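Local coordinates for protein response regulator ChrA (PDB 4YN8) that serves as the response regulator of a haem-sensing two-component system and probably binds DNA to regulate transcription, at residues 114-118 with 119-123; 171-174 with 175-179; 141-144 with 145-149; 178-181 with 182-186. The protein carries 1 engineered substitution. One frame throughout, in Å; residues are numbered along the deposited sequence. Where two conformers were deposited one is given.

Contact 1 stands apart in the receiver domain, at the end of a helix, its centre about 44 to 52 Å from the centres of the other three. The others lie together in the LuxR-type domain: contacts 2 and 4 are successive turns of helix 171-185 sharing Leu178 and Val179, and contact 3 caps helix 145-155, touching both. Contact 3 is a surface contact, yet rests on a buried carboxylate; contacts 1, 2 and 4 are partly buried. Chemistry follows place in the fold: helix ends rely on glycine turns or side-chain capping, whereas the opening turns of helix 171-185 in contact 2 add apolar and hydroxyl contacts to backbone bonds.

Contact 1: 114-118 with 119-123; sequences VVATF and EGRRT
Beside Val115 and Ala116, a single carboxylate oxygen, Glu119 OE1, is gripped by the guanidinium of Arg121 in a side-on salt bridge, with Arg121 NE at 3.0 Å and Arg121 NH2 at 2.8 Å. Both bonds run in the guanidinium plane; NE comes nearly in line with the C-O bond, while NH2 arrives from above the carboxylate plane. The second oxygen, Glu119 OE2, sits 3.5 Å from Val115 CG1, the two side chains running alongside one another. That methyl is brought there by a first torsion placing CG1 anti to the backbone N (171°). Arg121, bent at its third torsion, turns one face of its guanidinium onto Ala116, whose CA lies 3.6 Å from that plane.

The backbone makes the turn beneath. Arg121 N donates to Ala116 O at 2.9 Å, and Gly120 N to Thr117 O at 3.2 Å, the latter from well above the carbonyl plane. A water then ties the departing chain to the helix, donating to Thr117 OG1 and to Arg121 O and also bonding Thr123 OG1; Thr117 OG1 has a further bond to Ala113 O. Gly120, with phi 80°, completes a Schellman motif, which here ends helix 107-119 of the CheY-like receiver domain and leads into the short strand 123-124, paired through Thr123 with Met98 and Tyr100.

Contact 2: 171-174 with 175-179; sequences EATV and KTHLV
His177 lies along Thr173, one helical turn earlier, and can be traced atom by atom from its backbone outward. Its CB rests 3.5 Å from Val174 O. With CG anti to the carbonyl carbon (chi1 -74°), the side chain leans back over the preceding turn: His177 CG lies 3.5 Å from Thr173 O, and His177 CD2 comes within 3.2 Å of Thr173 O, the carbonyl that already accepts the backbone bond from His177 N. At the tip, His177 NE2 meets the methyl Thr173 CG2 at 3.7 Å. The hydroxyl of Thr173 points elsewhere and is bonded to Ser170 OG; beyond the contact the imidazole packs on Arg146 and Ile150 of helix 145-155.

A second threonine works differently. Thr176 OG1 donates to Ala172 O at 3.0 Å, and Thr176 N donates to the same oxygen, the two arriving from opposite faces of the carbonyl plane. On the buried side of the helix Val174 and Leu178 run alongside each other, Val174 CG1 to Leu178 CD1 being 4.1 Å, and Leu178 continues onto Ile150 and Leu154. Lys175 stays near the helix with its CB, 3.5 Å from Glu171 O, but the rest of the chain bends off the helix, and NZ makes a long, weak ion pair with a sulfate.

By family, helix 171-185 is probably the recognition helix of the LuxR-type helix-turn-helix. No salt bridge joins these two turns: the hydroxyl of Thr176 spends its proton on the helix's own backbone, while the lysine ammonium reaches outward to an anion.

Contact 3: 141-144 with 145-149; sequences QALS and AREIE
Leu143 and Glu147 cross at about a right angle, so that the methyl Leu143 CD2 is pressed against the carboxylate oxygen Glu147 OE1 at 3.2 Å. The glutamate chain, extended beyond CG, reaches back from the first turn of helix 145-155 to the residues leading into it. Next to it Leu143 meets Ile148 at a slant, and Ile148 CD1 rests 3.8 Å from Leu143 CB. The carboxylate and the isoleucine thus take neighbouring parts of one leucine, which also touches Lys184 and Leu202.

Ser144, the next residue, is the N-cap. Its OG is held between the backbone N and the carbonyl carbon (chi1 67°), which turns it toward the start of the helix, where it accepts from Glu147 N at 3.1 Å. In return Ser144 N donates to Glu147 OE1 at 2.9 Å, nearly straight (165°), meeting the oxygen on its anti side and 25° out of the carboxylate plane. The two reciprocal bonds make a capping box, while Ile148 N closes the first regular turn on Ser144 O. A water donates to Glu147 OE1 at 2.6 Å and to Ala142 O, linking the capping carboxylate back to Ala142. Beside Leu167 of helix 160-167 lies a salt bridge whose hydrogen bond is weak, Arg146 NH1 to Glu149 OE1 3.0 Å.

The other oxygen, Glu147 OE2, is hydrogen-bonded to His180 ND1 of helix 171-185 in the conformer given. If that bond holds, a buried carboxylate with both oxygens engaged, at the positive end of a helix dipole, would probably be stabilised as the anion while it links two helices of the LuxR-type domain.

Contact 4: 178-181 with 182-186; sequences LVHI and YSKLG. With SO4 (sulfate ion), chain D.
The carbonyl oxygen Leu178 O lies against the flat face of the Tyr182 ring, 3.1 Å from its plane and displaced toward the rim; its distance to Tyr182 CG is 3.2 Å. The same oxygen accepts the helical bond from Tyr182 N. A second torsion close to zero (-3°) turns the ring so that its face meets the carbonyl, and the phenol then runs on beside Leu178, with Leu178 CB 4.1 Å from Tyr182 CZ. At the far end Tyr182 OH donates to sulfate O1 at 2.6 Å, an oxygen lying in the ring plane. The sulfate, probably from the crystallisation liquor, is also bonded to Arg190 N.

Helix 171-185 of the LuxR-type domain finishes in a Schellman motif, Gly186 having left helical geometry with phi 74°. Across the last turn Ile181 CG2 packs on Leu185 CD1 at 3.7 Å, and Ile181 extends the apolar side onto Leu151.

Lys184, its CG anti to the carbonyl carbon (chi1 -56°), lays CG over one face of the His180 imidazole in a CH-pi contact, 4.1 Å from the centroid. Both residues have alternate conformers, which leaves this pairing tentative; in the conformer given, the chain bends twice beyond CG and Lys184 NZ continues to Gln141 O.

Contact 1: 114-118 with 119-123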
loop_
_atom_site.group_PDB
_atom_site.type_symbol
_atom_site.label_atom_id
_atom_site.label_comp_id
_atom_site.label_asym_id
_atom_site.label_seq_id
_atom_site.Cartn_x
_atom_site.Cartn_y
_atom_site.Cartn_z
ATOM N N VAL A 114 -17.141 -4.957 12.041
ATOM C CA VAL A 114 -17.144 -6.386 12.376
ATOM C C VAL A 114 -18.450 -7.063 12.016
ATOM O O VAL A 114 -18.485 -8.157 11.393
ATOM C CB VAL A 114 -16.768 -6.622 13.838
ATOM C CG1 VAL A 114 -16.933 -8.081 14.205
ATOM C CG2 VAL A 114 -15.320 -6.158 14.090
ATOM N N VAL A 115 -19.555 -6.445 12.343
ATOM C CA VAL A 115 -20.820 -7.034 11.979
ATOM C C VAL A 115 -21.010 -7.148 10.487
ATOM O O VAL A 115 -21.461 -8.173 9.973
ATOM C CB VAL A 115 -22.004 -6.225 12.615
ATOM C CG1 VAL A 115 -23.324 -6.709 12.039
ATOM C CG2 VAL A 115 -21.987 -6.331 14.142
ATOM N N ALA A 116 -20.680 -6.093 9.748
ATOM C CA ALA A 116 -20.796 -6.089 8.277
ATOM C C ALA A 116 -19.968 -7.176 7.647
ATOM O O ALA A 116 -20.416 -7.891 6.782
ATOM C CB ALA A 116 -20.335 -4.766 7.729
ATOM N N THR A 117 -18.754 -7.343 8.173
ATOM C CA THR A 117 -17.824 -8.362 7.661
ATOM C C THR A 117 -18.396 -9.744 7.880
ATOM O O THR A 117 -18.334 -10.582 6.977
ATOM C CB THR A 117 -16.455 -8.202 8.323
ATOM O OG1 THR A 117 -15.944 -6.887 8.006
ATOM C CG2 THR A 117 -15.426 -9.235 7.794
ATOM N N PHE A 118 -18.921 -9.973 9.064
ATOM C CA PHE A 118 -19.588 -11.244 9.400
ATOM C C PHE A 118 -20.760 -11.546 8.478
ATOM O O PHE A 118 -20.966 -12.690 8.089
ATOM C CB PHE A 118 -20.063 -11.201 10.814
ATOM C CG PHE A 118 -20.746 -12.469 11.285
ATOM C CD1 PHE A 118 -20.118 -13.698 11.152
ATOM C CD2 PHE A 118 -21.994 -12.396 11.880
ATOM C CE1 PHE A 118 -20.714 -14.874 11.623
ATOM C CE2 PHE A 118 -22.593 -13.558 12.369
ATOM C CZ PHE A 118 -21.949 -14.792 12.248
ATOM N N GLU A 119 -21.545 -10.521 8.159
ATOM C CA GLU A 119 -22.728 -10.679 7.284
ATOM C C GLU A 119 -22.392 -10.649 5.804
ATOM O O GLU A 119 -23.262 -10.779 4.943
ATOM C CB GLU A 119 -23.768 -9.610 7.623
ATOM C CG GLU A 119 -24.245 -9.642 9.058
ATOM C CD GLU A 119 -25.241 -8.556 9.434
ATOM O OE1 GLU A 119 -25.403 -7.576 8.694
ATOM O OE2 GLU A 119 -25.815 -8.684 10.541
ATOM N N GLY A 120 -21.140 -10.463 5.454
ATOM C CA GLY A 120 -20.710 -10.536 4.076
ATOM C C GLY A 120 -21.016 -9.266 3.317
ATOM O O GLY A 120 -21.126 -9.314 2.106
ATOM N N ARG A 121 -21.083 -8.141 4.014
ATOM C CA ARG A 121 -21.230 -6.820 3.416
ATOM C C ARG A 121 -19.893 -6.095 3.407
ATOM O O ARG A 121 -19.165 -6.145 4.408
ATOM C CB ARG A 121 -22.268 -6.000 4.175
ATOM C CG ARG A 121 -23.645 -6.627 4.182
ATOM C CD ARG A 121 -24.703 -5.785 4.855
ATOM N NE ARG A 121 -24.718 -5.868 6.327
ATOM C CZ ARG A 121 -24.250 -4.907 7.113
ATOM N NH1 ARG A 121 -23.739 -3.812 6.563
ATOM N NH2 ARG A 121 -24.288 -5.018 8.432
ATOM N N ARG A 122 -19.539 -5.472 2.285
ATOM C CA ARG A 122 -18.274 -4.759 2.158
ATOM C C ARG A 122 -18.218 -3.541 3.049
ATOM O O ARG A 122 -19.226 -2.823 3.183
ATOM C CB ARG A 122 -18.054 -4.214 0.749
ATOM C CG ARG A 122 -17.761 -5.113 -0.367
ATOM C CD ARG A 122 -16.756 -6.184 -0.140
ATOM N NE ARG A 122 -15.338 -5.866 -0.102
ATOM C CZ ARG A 122 -14.570 -5.558 -1.146
ATOM N NH1 ARG A 122 -15.094 -5.256 -2.353
ATOM N NH2 ARG A 122 -13.277 -5.416 -0.948
ATOM N N THR A 123 -17.054 -3.252 3.649
ATOM C CA THR A 123 -16.798 -1.970 4.300
ATOM C C THR A 123 -15.642 -1.349 3.609
ATOM O O THR A 123 -14.533 -1.716 3.825
ATOM C CB THR A 123 -16.497 -2.097 5.806
ATOM O OG1 THR A 123 -17.604 -2.737 6.434
ATOM C CG2 THR A 123 -16.230 -0.731 6.482
HETATM O O HOH W 1 -16.976 -5.367 5.880
#

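Contact 2: 171-174 with 175-179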
loop_
_atom_site.group_PDB
_atom_site.type_symbol
_atom_site.label_atom_id
_atom_site.label_comp_id
_atom_site.label_asym_id
_atom_site.label_seq_id
_atom_site.Cartn_x
_atom_site.Cartn_y
_atom_site.Cartn_z
ATOM N N GLU A 171 30.846 11.236 -16.679
ATOM C CA GLU A 171 29.958 10.239 -17.351
ATOM C C GLU A 171 28.989 9.517 -16.400
ATOM O O GLU A 171 27.817 9.271 -16.738
ATOM C CB GLU A 171 30.769 9.206 -18.096
ATOM C CG GLU A 171 31.363 9.740 -19.380
ATOM C CD GLU A 171 32.201 8.700 -20.102
ATOM O OE1 GLU A 171 31.736 7.552 -20.262
ATOM O OE2 GLU A 171 33.343 9.035 -20.469
ATOM N N ALA A 172 29.445 9.199 -15.198
ATOM C CA ALA A 172 28.545 8.615 -14.178
ATOM C C ALA A 172 27.393 9.530 -13.744
ATOM O O ALA A 172 26.278 9.059 -13.554
ATOM C CB ALA A 172 29.334 8.191 -12.954
ATOM N N THR A 173 27.682 10.817 -13.596
ATOM C CA THR A 173 26.680 11.829 -13.263
ATOM C C THR A 173 25.677 11.925 -14.431
ATOM O O THR A 173 24.424 11.959 -14.179
ATOM C CB THR A 173 27.329 13.181 -13.037
ATOM O OG1 THR A 173 28.227 13.103 -11.919
ATOM C CG2 THR A 173 26.307 14.235 -12.731
ATOM N N VAL A 174 26.211 11.937 -15.660
ATOM C CA VAL A 174 25.340 11.912 -16.903
ATOM C C VAL A 174 24.416 10.710 -16.845
ATOM O O VAL A 174 23.181 10.815 -17.047
ATOM C CB VAL A 174 26.136 11.855 -18.223
ATOM C CG1 VAL A 174 25.232 11.567 -19.415
ATOM C CG2 VAL A 174 26.874 13.173 -18.465
ATOM N N LYS A 175 24.997 9.538 -16.610
ATOM C CA LYS A 175 24.184 8.305 -16.559
ATOM C C LYS A 175 23.077 8.318 -15.466
ATOM O O LYS A 175 21.959 7.880 -15.700
ATOM C CB LYS A 175 25.111 7.069 -16.449
ATOM C CG LYS A 175 25.305 6.331 -17.778
ATOM C CD LYS A 175 24.113 5.344 -18.027
ATOM C CE LYS A 175 23.473 5.382 -19.443
ATOM N NZ LYS A 175 22.180 4.634 -19.566
ATOM N N THR A 176 23.381 8.828 -14.290
ATOM C CA THR A 176 22.393 8.988 -13.233
ATOM C C THR A 176 21.232 9.890 -13.646
ATOM O O THR A 176 20.067 9.582 -13.370
ATOM C CB THR A 176 23.066 9.504 -11.971
ATOM O OG1 THR A 176 24.034 8.503 -11.589
ATOM C CG2 THR A 176 22.074 9.700 -10.884
ATOM N N HIS A 177 21.556 11.009 -14.289
ATOM C CA HIS A 177 20.538 11.906 -14.798
ATOM C C HIS A 177 19.691 11.190 -15.829
ATOM O O HIS A 177 18.484 11.392 -15.833
ATOM C CB HIS A 177 21.134 13.146 -15.439
ATOM C CG HIS A 177 21.689 14.148 -14.472
ATOM N ND1 HIS A 177 20.955 14.695 -13.436
ATOM C CD2 HIS A 177 22.909 14.732 -14.413
ATOM C CE1 HIS A 177 21.698 15.571 -12.778
ATOM N NE2 HIS A 177 22.896 15.598 -13.341
ATOM N N LEU A 178 20.314 10.465 -16.740
ATOM C CA LEU A 178 19.551 9.732 -17.774
ATOM C C LEU A 178 18.598 8.749 -17.136
ATOM O O LEU A 178 17.434 8.614 -17.586
ATOM C CB LEU A 178 20.430 9.039 -18.803
ATOM C CG LEU A 178 21.224 9.961 -19.715
ATOM C CD1 LEU A 178 22.187 9.138 -20.543
ATOM C CD2 LEU A 178 20.286 10.828 -20.550
ATOM N N VAL A 179 19.040 8.047 -16.092
ATOM C CA VAL A 179 18.088 7.139 -15.393
ATOM C C VAL A 179 16.838 7.875 -14.924
ATOM O O VAL A 179 15.691 7.397 -15.163
ATOM C CB VAL A 179 18.759 6.344 -14.212
ATOM C CG1 VAL A 179 17.702 5.641 -13.375
ATOM C CG2 VAL A 179 19.767 5.366 -14.772
#

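Contact 3: 141-144 with 145-149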
loop_
_atom_site.group_PDB
_atom_site.type_symbol
_atom_site.label_atom_id
_atom_site.label_comp_id
_atom_site.label_asym_id
_atom_site.label_seq_id
_atom_site.Cartn_x
_atom_site.Cartn_y
_atom_site.Cartn_z
ATOM N N GLN A 141 7.724 16.212 -9.776
ATOM C CA GLN A 141 8.343 17.492 -10.082
ATOM C C GLN A 141 8.662 17.614 -11.586
ATOM O O GLN A 141 8.839 16.638 -12.265
ATOM C CB GLN A 141 9.669 17.637 -9.295
ATOM C CG GLN A 141 10.704 16.627 -9.724
ATOM C CD GLN A 141 12.037 16.741 -8.971
ATOM O OE1 GLN A 141 12.244 17.655 -8.154
ATOM N NE2 GLN A 141 12.947 15.792 -9.246
ATOM N N ALA A 142 8.796 18.827 -12.050
ATOM C CA ALA A 142 9.135 19.072 -13.442
ATOM C C ALA A 142 10.536 18.585 -13.688
ATOM O O ALA A 142 11.330 18.442 -12.748
ATOM C CB ALA A 142 9.059 20.531 -13.710
ATOM N N LEU A 143 10.869 18.336 -14.938
ATOM C CA LEU A 143 12.266 18.119 -15.285
ATOM C C LEU A 143 13.053 19.368 -14.886
ATOM O O LEU A 143 12.591 20.512 -15.018
ATOM C CB LEU A 143 12.374 17.868 -16.787
ATOM C CG LEU A 143 11.995 16.472 -17.270
ATOM C CD1 LEU A 143 12.452 16.302 -18.683
ATOM C CD2 LEU A 143 12.693 15.428 -16.469
ATOM N N SER A 144 14.279 19.184 -14.412
ATOM C CA SER A 144 15.082 20.316 -14.025
ATOM C C SER A 144 15.803 20.924 -15.257
ATOM O O SER A 144 15.909 20.308 -16.313
ATOM C CB SER A 144 16.184 19.803 -13.092
ATOM O OG SER A 144 17.093 18.955 -13.796
ATOM N N ALA A 145 16.428 22.067 -15.042
ATOM C CA ALA A 145 17.141 22.740 -16.101
ATOM C C ALA A 145 18.250 21.821 -16.618
ATOM O O ALA A 145 18.490 21.768 -17.817
ATOM C CB ALA A 145 17.728 24.050 -15.603
ATOM N N ARG A 146 18.920 21.112 -15.712
ATOM C CA ARG A 146 20.007 20.205 -16.085
ATOM C C ARG A 146 19.497 19.069 -16.937
ATOM O O ARG A 146 20.105 18.683 -17.929
ATOM C CB ARG A 146 20.693 19.625 -14.860
ATOM C CG ARG A 146 21.751 18.581 -15.171
ATOM C CD ARG A 146 22.920 19.233 -15.932
ATOM N NE ARG A 146 23.817 19.876 -14.951
ATOM C CZ ARG A 146 24.943 20.531 -15.247
ATOM N NH1 ARG A 146 25.272 20.797 -16.511
ATOM N NH2 ARG A 146 25.737 20.967 -14.253
ATOM N N GLU A 147 18.341 18.527 -16.565
ATOM C CA GLU A 147 17.773 17.446 -17.318
ATOM C C GLU A 147 17.343 17.900 -18.737
ATOM O O GLU A 147 17.557 17.158 -19.713
ATOM C CB GLU A 147 16.597 16.830 -16.549
ATOM C CG GLU A 147 17.024 15.926 -15.358
ATOM C CD GLU A 147 15.880 15.596 -14.374
ATOM O OE1 GLU A 147 14.864 16.354 -14.255
ATOM O OE2 GLU A 147 16.043 14.593 -13.629
ATOM N N ILE A 148 16.784 19.099 -18.847
ATOM C CA ILE A 148 16.407 19.665 -20.151
ATOM C C ILE A 148 17.641 19.868 -21.019
ATOM O O ILE A 148 17.658 19.518 -22.201
ATOM C CB ILE A 148 15.674 21.010 -19.984
ATOM C CG1 ILE A 148 14.322 20.840 -19.265
ATOM C CG2 ILE A 148 15.556 21.729 -21.330
ATOM C CD1 ILE A 148 13.401 19.832 -19.921
ATOM N N GLU A 149 18.718 20.361 -20.398
ATOM C CA GLU A 149 19.979 20.548 -21.090
ATOM C C GLU A 149 20.515 19.270 -21.592
ATOM O O GLU A 149 20.982 19.180 -22.743
ATOM C CB GLU A 149 21.015 21.152 -20.118
ATOM C CG GLU A 149 22.325 21.536 -20.750
ATOM C CD GLU A 149 23.294 22.144 -19.716
ATOM O OE1 GLU A 149 23.250 21.744 -18.515
ATOM O OE2 GLU A 149 24.116 22.985 -20.108
HETATM O O HOH W 2 13.297 16.209 -12.203
#

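Contact 4: 178-181 with 182-186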
loop_
_atom_site.group_PDB
_atom_site.type_symbol
_atom_site.label_atom_id
_atom_site.label_comp_id
_atom_site.label_asym_id
_atom_site.label_seq_id
_atom_site.Cartn_x
_atom_site.Cartn_y
_atom_site.Cartn_z
ATOM N N LEU A 178 20.314 10.465 -16.740
ATOM C CA LEU A 178 19.551 9.732 -17.774
ATOM C C LEU A 178 18.598 8.749 -17.136
ATOM O O LEU A 178 17.434 8.614 -17.586
ATOM C CB LEU A 178 20.430 9.039 -18.803
ATOM C CG LEU A 178 21.224 9.961 -19.715
ATOM C CD1 LEU A 178 22.187 9.138 -20.543
ATOM C CD2 LEU A 178 20.286 10.828 -20.550
ATOM N N VAL A 179 19.040 8.047 -16.092
ATOM C CA VAL A 179 18.088 7.139 -15.393
ATOM C C VAL A 179 16.838 7.875 -14.924
ATOM O O VAL A 179 15.691 7.397 -15.163
ATOM C CB VAL A 179 18.759 6.344 -14.212
ATOM C CG1 VAL A 179 17.702 5.641 -13.375
ATOM C CG2 VAL A 179 19.767 5.366 -14.772
ATOM N N HIS A 180 17.022 9.053 -14.345
ATOM C CA HIS A 180 15.909 9.775 -13.803
ATOM C C HIS A 180 15.046 10.307 -14.933
ATOM O O HIS A 180 13.825 10.261 -14.847
ATOM C CB HIS A 180 16.347 10.919 -12.932
ATOM C CG HIS A 180 15.230 11.509 -12.134
ATOM N ND1 HIS A 180 14.865 12.834 -12.229
ATOM C CD2 HIS A 180 14.380 10.947 -11.237
ATOM C CE1 HIS A 180 13.858 13.071 -11.408
ATOM N NE2 HIS A 180 13.536 11.939 -10.804
ATOM N N ILE A 181 15.692 10.782 -16.001
ATOM C CA ILE A 181 14.930 11.347 -17.133
ATOM C C ILE A 181 14.073 10.262 -17.774
ATOM O O ILE A 181 12.858 10.496 -18.077
ATOM C CB ILE A 181 15.918 11.967 -18.177
ATOM C CG1 ILE A 181 16.526 13.258 -17.673
ATOM C CG2 ILE A 181 15.237 12.182 -19.517
ATOM C CD1 ILE A 181 17.847 13.623 -18.339
ATOM N N TYR A 182 14.648 9.089 -17.992
ATOM C CA TYR A 182 13.938 7.989 -18.655
ATOM C C TYR A 182 12.751 7.566 -17.834
ATOM O O TYR A 182 11.670 7.260 -18.355
ATOM C CB TYR A 182 14.874 6.783 -18.846
ATOM C CG TYR A 182 15.996 6.944 -19.844
ATOM C CD1 TYR A 182 16.157 8.094 -20.605
ATOM C CD2 TYR A 182 16.912 5.926 -20.029
ATOM C CE1 TYR A 182 17.219 8.221 -21.492
ATOM C CE2 TYR A 182 17.938 6.045 -20.923
ATOM C CZ TYR A 182 18.110 7.201 -21.628
ATOM O OH TYR A 182 19.168 7.309 -22.495
ATOM N N SER A 183 12.929 7.564 -16.524
ATOM C CA SER A 183 11.818 7.239 -15.624
ATOM C C SER A 183 10.672 8.277 -15.762
ATOM O O SER A 183 9.518 7.895 -15.948
ATOM C CB SER A 183 12.338 7.063 -14.196
ATOM O OG SER A 183 11.308 7.268 -13.251
ATOM N N LYS A 184 10.990 9.565 -15.755
ATOM C CA LYS A 184 10.008 10.639 -15.900
ATOM C C LYS A 184 9.276 10.599 -17.244
ATOM O O LYS A 184 8.087 10.958 -17.325
ATOM C CB LYS A 184 10.674 12.014 -15.762
ATOM C CG LYS A 184 11.443 12.231 -14.469
ATOM C CD LYS A 184 10.503 12.488 -13.336
ATOM C CE LYS A 184 10.094 13.945 -13.330
ATOM N NZ LYS A 184 8.868 14.092 -12.518
ATOM N N LEU A 185 10.005 10.228 -18.282
ATOM C CA LEU A 185 9.472 10.155 -19.662
ATOM C C LEU A 185 8.751 8.852 -19.990
ATOM O O LEU A 185 8.115 8.752 -21.034
ATOM C CB LEU A 185 10.599 10.403 -20.671
ATOM C CG LEU A 185 11.202 11.810 -20.580
ATOM C CD1 LEU A 185 12.266 11.953 -21.661
ATOM C CD2 LEU A 185 10.167 12.897 -20.732
ATOM N N GLY A 186 8.898 7.834 -19.144
ATOM C CA GLY A 186 8.296 6.527 -19.417
ATOM C C GLY A 186 8.987 5.732 -20.491
ATOM O O GLY A 186 8.331 5.020 -21.264
HETATM S S SO4 D . 20.850 4.395 -23.557
HETATM O O1 SO4 D . 21.118 5.718 -22.921
HETATM O O2 SO4 D . 22.084 3.751 -23.987
HETATM O O3 SO4 D . 20.185 3.727 -22.442
HETATM O O4 SO4 D . 20.015 4.404 -24.762
#